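Local coordinates for adenosine monophosphate-protein transferase vopS (Vibrio parahaemolyticus, PDB 3LET) that transfers AMP from ATP to a threonine of host Rho GTPases, blocking their signalling to downstream effectors and so actin assembly in infected cells, at residues A15-T20 with G27-K32; N44-L49 with A59-L64. One frame throughout, in Å; residues are numbered along the deposited sequence.

Contact 1 of 2, residues A15-T20 with G27-K32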
loop_
_atom_site.group_PDB
_atom_site.type_symbol
_atom_site.label_atom_id
_atom_site.label_comp_id
_atom_site.label_asym_id
_atom_site.label_seq_id
_atom_site.Cartn_x
_atom_site.Cartn_y
_atom_site.Cartn_z
ATOM N N ALA A 15 24.363 6.364 -21.372
ATOM C CA ALA A 15 24.550 6.564 -19.934
ATOM C C ALA A 15 24.323 8.022 -19.542
ATOM O O ALA A 15 23.716 8.308 -18.509
ATOM C CB ALA A 15 25.932 6.125 -19.506
ATOM N N GLN A 16 24.826 8.939 -20.362
ATOM C CA GLN A 16 24.571 10.362 -20.164
ATOM C C GLN A 16 23.056 10.642 -20.285
ATOM O O GLN A 16 22.470 11.303 -19.437
ATOM C CB GLN A 16 25.354 11.177 -21.199
ATOM C CG GLN A 16 25.166 12.681 -21.094
ATOM C CD GLN A 16 26.017 13.467 -22.095
ATOM O OE1 GLN A 16 26.419 12.949 -23.143
ATOM N NE2 GLN A 16 26.281 14.730 -21.772
ATOM N N ARG A 17 22.424 10.118 -21.329
ATOM C CA ARG A 17 21.019 10.433 -21.593
ATOM C C ARG A 17 20.116 9.931 -20.478
ATOM O O ARG A 17 19.094 10.543 -20.186
ATOM C CB ARG A 17 20.577 9.872 -22.948
ATOM C CG ARG A 17 21.237 10.569 -24.131
ATOM C CD ARG A 17 20.665 10.092 -25.451
ATOM N NE ARG A 17 20.996 8.692 -25.725
ATOM C CZ ARG A 17 22.081 8.284 -26.381
ATOM N NH1 ARG A 17 22.965 9.161 -26.837
ATOM N NH2 ARG A 17 22.275 6.990 -26.588
ATOM N N LEU A 18 20.486 8.816 -19.854
ATOM C CA LEU A 18 19.672 8.251 -18.780
ATOM C C LEU A 18 19.652 9.106 -17.515
ATOM O O LEU A 18 18.728 9.006 -16.696
ATOM C CB LEU A 18 20.161 6.848 -18.440
ATOM C CG LEU A 18 19.580 5.809 -19.387
ATOM C CD1 LEU A 18 20.319 4.485 -19.263
ATOM C CD2 LEU A 18 18.074 5.657 -19.116
ATOM N N GLN A 19 20.660 9.958 -17.358
ATOM C CA GLN A 19 20.754 10.796 -16.170
ATOM C C GLN A 19 20.029 12.133 -16.323
ATOM O O GLN A 19 19.984 12.917 -15.375
ATOM C CB GLN A 19 22.221 11.053 -15.819
ATOM C CG GLN A 19 23.059 9.799 -15.660
ATOM C CD GLN A 19 24.547 10.098 -15.703
ATOM O OE1 GLN A 19 24.967 11.249 -15.570
ATOM N NE2 GLN A 19 25.354 9.061 -15.898
ATOM N N THR A 20 19.474 12.406 -17.502
ATOM C CA THR A 20 18.692 13.625 -17.698
ATOM C C THR A 20 17.585 13.673 -16.656
ATOM O O THR A 20 17.283 12.673 -16.006
ATOM C CB THR A 20 18.042 13.685 -19.099
ATOM O OG1 THR A 20 17.193 12.547 -19.280
ATOM C CG2 THR A 20 19.111 13.716 -20.198
ATOM N N GLY A 27 14.741 12.236 -24.708
ATOM C CA GLY A 27 14.272 12.156 -26.076
ATOM C C GLY A 27 14.939 13.213 -26.943
ATOM O O GLY A 27 15.393 12.914 -28.046
ATOM N N GLN A 28 15.001 14.448 -26.454
ATOM C CA GLN A 28 15.646 15.525 -27.204
ATOM C C GLN A 28 17.037 15.094 -27.620
ATOM O O GLN A 28 17.463 15.349 -28.751
ATOM C CB GLN A 28 15.763 16.792 -26.354
ATOM C CG GLN A 28 14.479 17.599 -26.198
ATOM C CD GLN A 28 14.696 18.771 -25.268
ATOM O OE1 GLN A 28 15.707 18.834 -24.573
ATOM N NE2 GLN A 28 13.766 19.699 -25.250
ATOM N N MET A 29 17.750 14.446 -26.704
ATOM C CA MET A 29 19.122 14.030 -26.967
ATOM C C MET A 29 19.183 12.839 -27.926
ATOM O O MET A 29 19.974 12.838 -28.863
ATOM C CB MET A 29 19.835 13.681 -25.656
ATOM C CG MET A 29 20.069 14.883 -24.750
ATOM S SD MET A 29 20.936 14.489 -23.218
ATOM C CE MET A 29 22.544 13.996 -23.836
ATOM N N LEU A 30 18.341 11.834 -27.704
ATOM C CA LEU A 30 18.391 10.601 -28.499
ATOM C C LEU A 30 17.859 10.831 -29.903
ATOM O O LEU A 30 18.381 10.282 -30.870
ATOM C CB LEU A 30 17.583 9.484 -27.827
ATOM C CG LEU A 30 17.588 8.118 -28.537
ATOM C CD1 LEU A 30 19.025 7.578 -28.743
ATOM C CD2 LEU A 30 16.747 7.117 -27.769
ATOM N N PHE A 31 16.826 11.651 -30.011
ATOM C CA PHE A 31 16.158 11.876 -31.277
ATOM C C PHE A 31 16.717 13.117 -31.982
ATOM O O PHE A 31 16.305 13.453 -33.093
ATOM C CB PHE A 31 14.657 12.015 -31.049
ATOM C CG PHE A 31 14.007 10.771 -30.490
ATOM C CD1 PHE A 31 14.630 9.527 -30.602
ATOM C CD2 PHE A 31 12.756 10.833 -29.915
ATOM C CE1 PHE A 31 14.022 8.366 -30.108
ATOM C CE2 PHE A 31 12.135 9.680 -29.404
ATOM C CZ PHE A 31 12.767 8.437 -29.514
ATOM N N LYS A 32 17.661 13.786 -31.329
ATOM C CA LYS A 32 18.257 14.993 -31.884
ATOM C C LYS A 32 17.168 15.972 -32.289
ATOM O O LYS A 32 17.139 16.446 -33.429
ATOM C CB LYS A 32 19.113 14.631 -33.094
ATOM C CG LYS A 32 20.139 13.555 -32.802
ATOM C CD LYS A 32 20.696 12.952 -34.079
ATOM C CE LYS A 32 22.011 12.237 -33.821
ATOM N NZ LYS A 32 21.899 11.219 -32.734
#

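Contact 2 of 2, residues N44-L49 with A59-L64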
loop_
_atom_site.group_PDB
_atom_site.type_symbol
_atom_site.label_atom_id
_atom_site.label_comp_id
_atom_site.label_asym_id
_atom_site.label_seq_id
_atom_site.Cartn_x
_atom_site.Cartn_y
_atom_site.Cartn_z
ATOM N N ASN A 44 5.161 10.555 -29.262
ATOM C CA ASN A 44 4.706 10.760 -30.644
ATOM C C ASN A 44 5.852 10.597 -31.663
ATOM O O ASN A 44 5.628 10.280 -32.838
ATOM C CB ASN A 44 4.083 12.131 -30.767
ATOM C CG ASN A 44 2.708 12.201 -30.134
ATOM O OD1 ASN A 44 2.059 11.176 -29.915
ATOM N ND2 ASN A 44 2.255 13.406 -29.841
ATOM N N ALA A 45 7.076 10.788 -31.197
ATOM C CA ALA A 45 8.265 10.630 -32.040
ATOM C C ALA A 45 8.588 9.170 -32.367
ATOM O O ALA A 45 9.255 8.892 -33.370
ATOM C CB ALA A 45 9.469 11.304 -31.387
ATOM N N PHE A 46 8.102 8.234 -31.558
ATOM C CA PHE A 46 8.459 6.823 -31.761
ATOM C C PHE A 46 8.011 6.296 -33.132
ATOM O O PHE A 46 8.740 5.505 -33.763
ATOM C CB PHE A 46 7.915 5.927 -30.621
ATOM C CG PHE A 46 8.828 5.867 -29.405
ATOM C CD1 PHE A 46 9.085 7.004 -28.663
ATOM C CD2 PHE A 46 9.403 4.665 -29.005
ATOM C CE1 PHE A 46 9.922 6.945 -27.534
ATOM C CE2 PHE A 46 10.255 4.590 -27.880
ATOM C CZ PHE A 46 10.521 5.741 -27.154
ATOM N N ALA A 47 6.846 6.758 -33.608
ATOM C CA ALA A 47 6.295 6.287 -34.886
ATOM C C ALA A 47 7.211 6.695 -36.028
ATOM O O ALA A 47 7.208 6.090 -37.111
ATOM C CB ALA A 47 4.877 6.868 -35.111
ATOM N N LYS A 48 7.999 7.729 -35.780
ATOM C CA LYS A 48 8.834 8.323 -36.811
ATOM C C LYS A 48 10.204 7.663 -36.952
ATOM O O LYS A 48 10.980 8.012 -37.846
ATOM C CB LYS A 48 9.014 9.798 -36.481
ATOM C CG LYS A 48 7.678 10.542 -36.313
ATOM C CD LYS A 48 7.909 12.007 -35.942
ATOM C CE LYS A 48 6.593 12.768 -35.738
ATOM N NZ LYS A 48 5.812 12.901 -37.000
ATOM N N LEU A 49 10.515 6.709 -36.078
ATOM C CA LEU A 49 11.836 6.111 -36.052
ATOM C C LEU A 49 11.946 5.086 -37.152
ATOM O O LEU A 49 11.013 4.321 -37.406
ATOM C CB LEU A 49 12.104 5.445 -34.702
ATOM C CG LEU A 49 12.040 6.428 -33.531
ATOM C CD1 LEU A 49 12.320 5.705 -32.221
ATOM C CD2 LEU A 49 13.024 7.575 -33.741
ATOM N N ALA A 59 17.025 -1.479 -26.499
ATOM C CA ALA A 59 17.114 -1.431 -25.036
ATOM C C ALA A 59 16.850 -0.029 -24.506
ATOM O O ALA A 59 16.000 0.176 -23.634
ATOM C CB ALA A 59 18.487 -1.935 -24.561
ATOM N N GLU A 60 17.567 0.950 -25.033
ATOM C CA GLU A 60 17.341 2.321 -24.620
ATOM C C GLU A 60 15.926 2.794 -24.958
ATOM O O GLU A 60 15.280 3.494 -24.168
ATOM C CB GLU A 60 18.359 3.262 -25.258
ATOM C CG GLU A 60 18.267 4.653 -24.686
ATOM C CD GLU A 60 19.301 5.602 -25.235
ATOM O OE1 GLU A 60 20.232 5.153 -25.947
ATOM O OE2 GLU A 60 19.172 6.807 -24.940
ATOM N N LEU A 61 15.416 2.396 -26.110
ATOM C CA LEU A 61 14.080 2.837 -26.486
ATOM C C LEU A 61 13.029 2.299 -25.523
ATOM O O LEU A 61 12.044 2.965 -25.247
ATOM C CB LEU A 61 13.761 2.404 -27.911
ATOM C CG LEU A 61 14.561 3.199 -28.953
ATOM C CD1 LEU A 61 14.399 2.543 -30.327
ATOM C CD2 LEU A 61 14.141 4.681 -29.048
ATOM N N SER A 62 13.238 1.086 -25.030
ATOM C CA SER A 62 12.333 0.541 -24.032
ATOM C C SER A 62 12.360 1.396 -22.751
ATOM O O SER A 62 11.320 1.678 -22.167
ATOM C CB SER A 62 12.710 -0.905 -23.702
ATOM O OG SER A 62 11.819 -1.435 -22.736
ATOM N N GLN A 63 13.550 1.790 -22.310
ATOM C CA GLN A 63 13.686 2.646 -21.120
ATOM C C GLN A 63 12.977 3.979 -21.326
ATOM O O GLN A 63 12.229 4.448 -20.460
ATOM C CB GLN A 63 15.159 2.926 -20.815
ATOM C CG GLN A 63 15.958 1.688 -20.377
ATOM C CD GLN A 63 17.463 1.953 -20.324
ATOM O OE1 GLN A 63 18.009 2.650 -21.175
ATOM N NE2 GLN A 63 18.129 1.403 -19.317
ATOM N N LEU A 64 13.239 4.594 -22.466
ATOM C CA LEU A 64 12.700 5.906 -22.769
ATOM C C LEU A 64 11.182 5.851 -22.907
ATOM O O LEU A 64 10.500 6.729 -22.402
ATOM C CB LEU A 64 13.327 6.449 -24.047
ATOM C CG LEU A 64 12.821 7.820 -24.502
ATOM C CD1 LEU A 64 13.030 8.911 -23.426
ATOM C CD2 LEU A 64 13.485 8.239 -25.830
#

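Contact 1 of 2, residues A15-T20 with G27-K32
With CG of each set anti to its own carbonyl carbon, Arg-17 (chi1 -68°) and Met-29 send their chains into the gap between two short helices, where they meet obliquely. A turn at chi3 (66°) then swings the Met-29 methyl back over the Arg-17 chain, bringing CE to 3.7 Å from Arg-17 CG. The same methyl abuts the side chain of Gln-16, 3.9 Å from its CD, the two chains crossing nearly at right angles. One bond back, Met-29 SD lies 3.6 Å from Thr-20 CG2 as the two side chains run past each other in opposite directions. Helices 14-18 and 23-30 form a helical hairpin: running antiparallel and joined by a short connection, they pack at the surface of the N-terminal domain through side chains, without a hydrogen bond between these two segments. Beyond Met-29, Arg-17 CD rests against the backbone at Leu-30 N, 3.7 Å away, while the buried Leu-30 puts its CD1 3.5 Å above one face of the guanidinium plane, offset toward its rim. NE of Arg-17 has its charged partner in Glu-60 on helix 58-75.

Contact 2 of 2, residues N44-L49 with A59-L64
Helix 58-75, the long helix against which the first short helices of the N-terminal domain pack, here receives Phe-46 and Leu-49, from the chain around and beyond the end of helix 39-45. Phe-46 contributes the largest share. Its ring comes in edge-on, and the backbone oxygen of Leu-61 lies in the ring plane, 3.6 Å from Phe-46 CE2, so that the slightly positive C-H rim of the ring faces a carbonyl oxygen. The two side chains run past each other in opposite directions, Phe-46 CE2 lying 4.1 Å from Leu-61 CD2. One helical turn further on, the Leu-64 side chain meets that of Phe-46 at a slant, at the ring edge. Leu-64 CG, set opposite the backbone N by a chi1 of 179°, lies 4.1 Å from Phe-46 CZ. Leu-49 meets Leu-61 tip to tip, its CD1 3.8 Å from Leu-61 CD2. Phe-31 touches both of these leucines and Leu-64, while Ala-109 of helix 105-111 lies against Phe-46. Although Leu-49 is assigned by similarity to an ATP site, its side chain here joins Phe-46, Leu-61 and Leu-64 in the apolar core between helices of this all-helical N-terminal domain.

Overall arrangement
Contacts 1 and 2 follow one another along the chain, the first closing before the second opens, and their centres lie about 11 Å apart. Both lie in the N-terminal domain of VopS, on the same side of the chain's centre and more than 30 Å from it. Contact 1 joins helices 14-18 and 23-30 at the surface; contact 2, more deeply buried, sets residues near the end of helix 39-45 on helix 58-75. They are directly linked: Arg-17 NE and Glu-60 OE2 form a 2.7 Å salt bridge, Phe-31 packs on Ala-45, and Leu-30 also touches helix 58-75. That longer helix thus gathers successive short ones, binding the first helices of the N-terminal domain together, while AMP transfer is the work of the Fido domain.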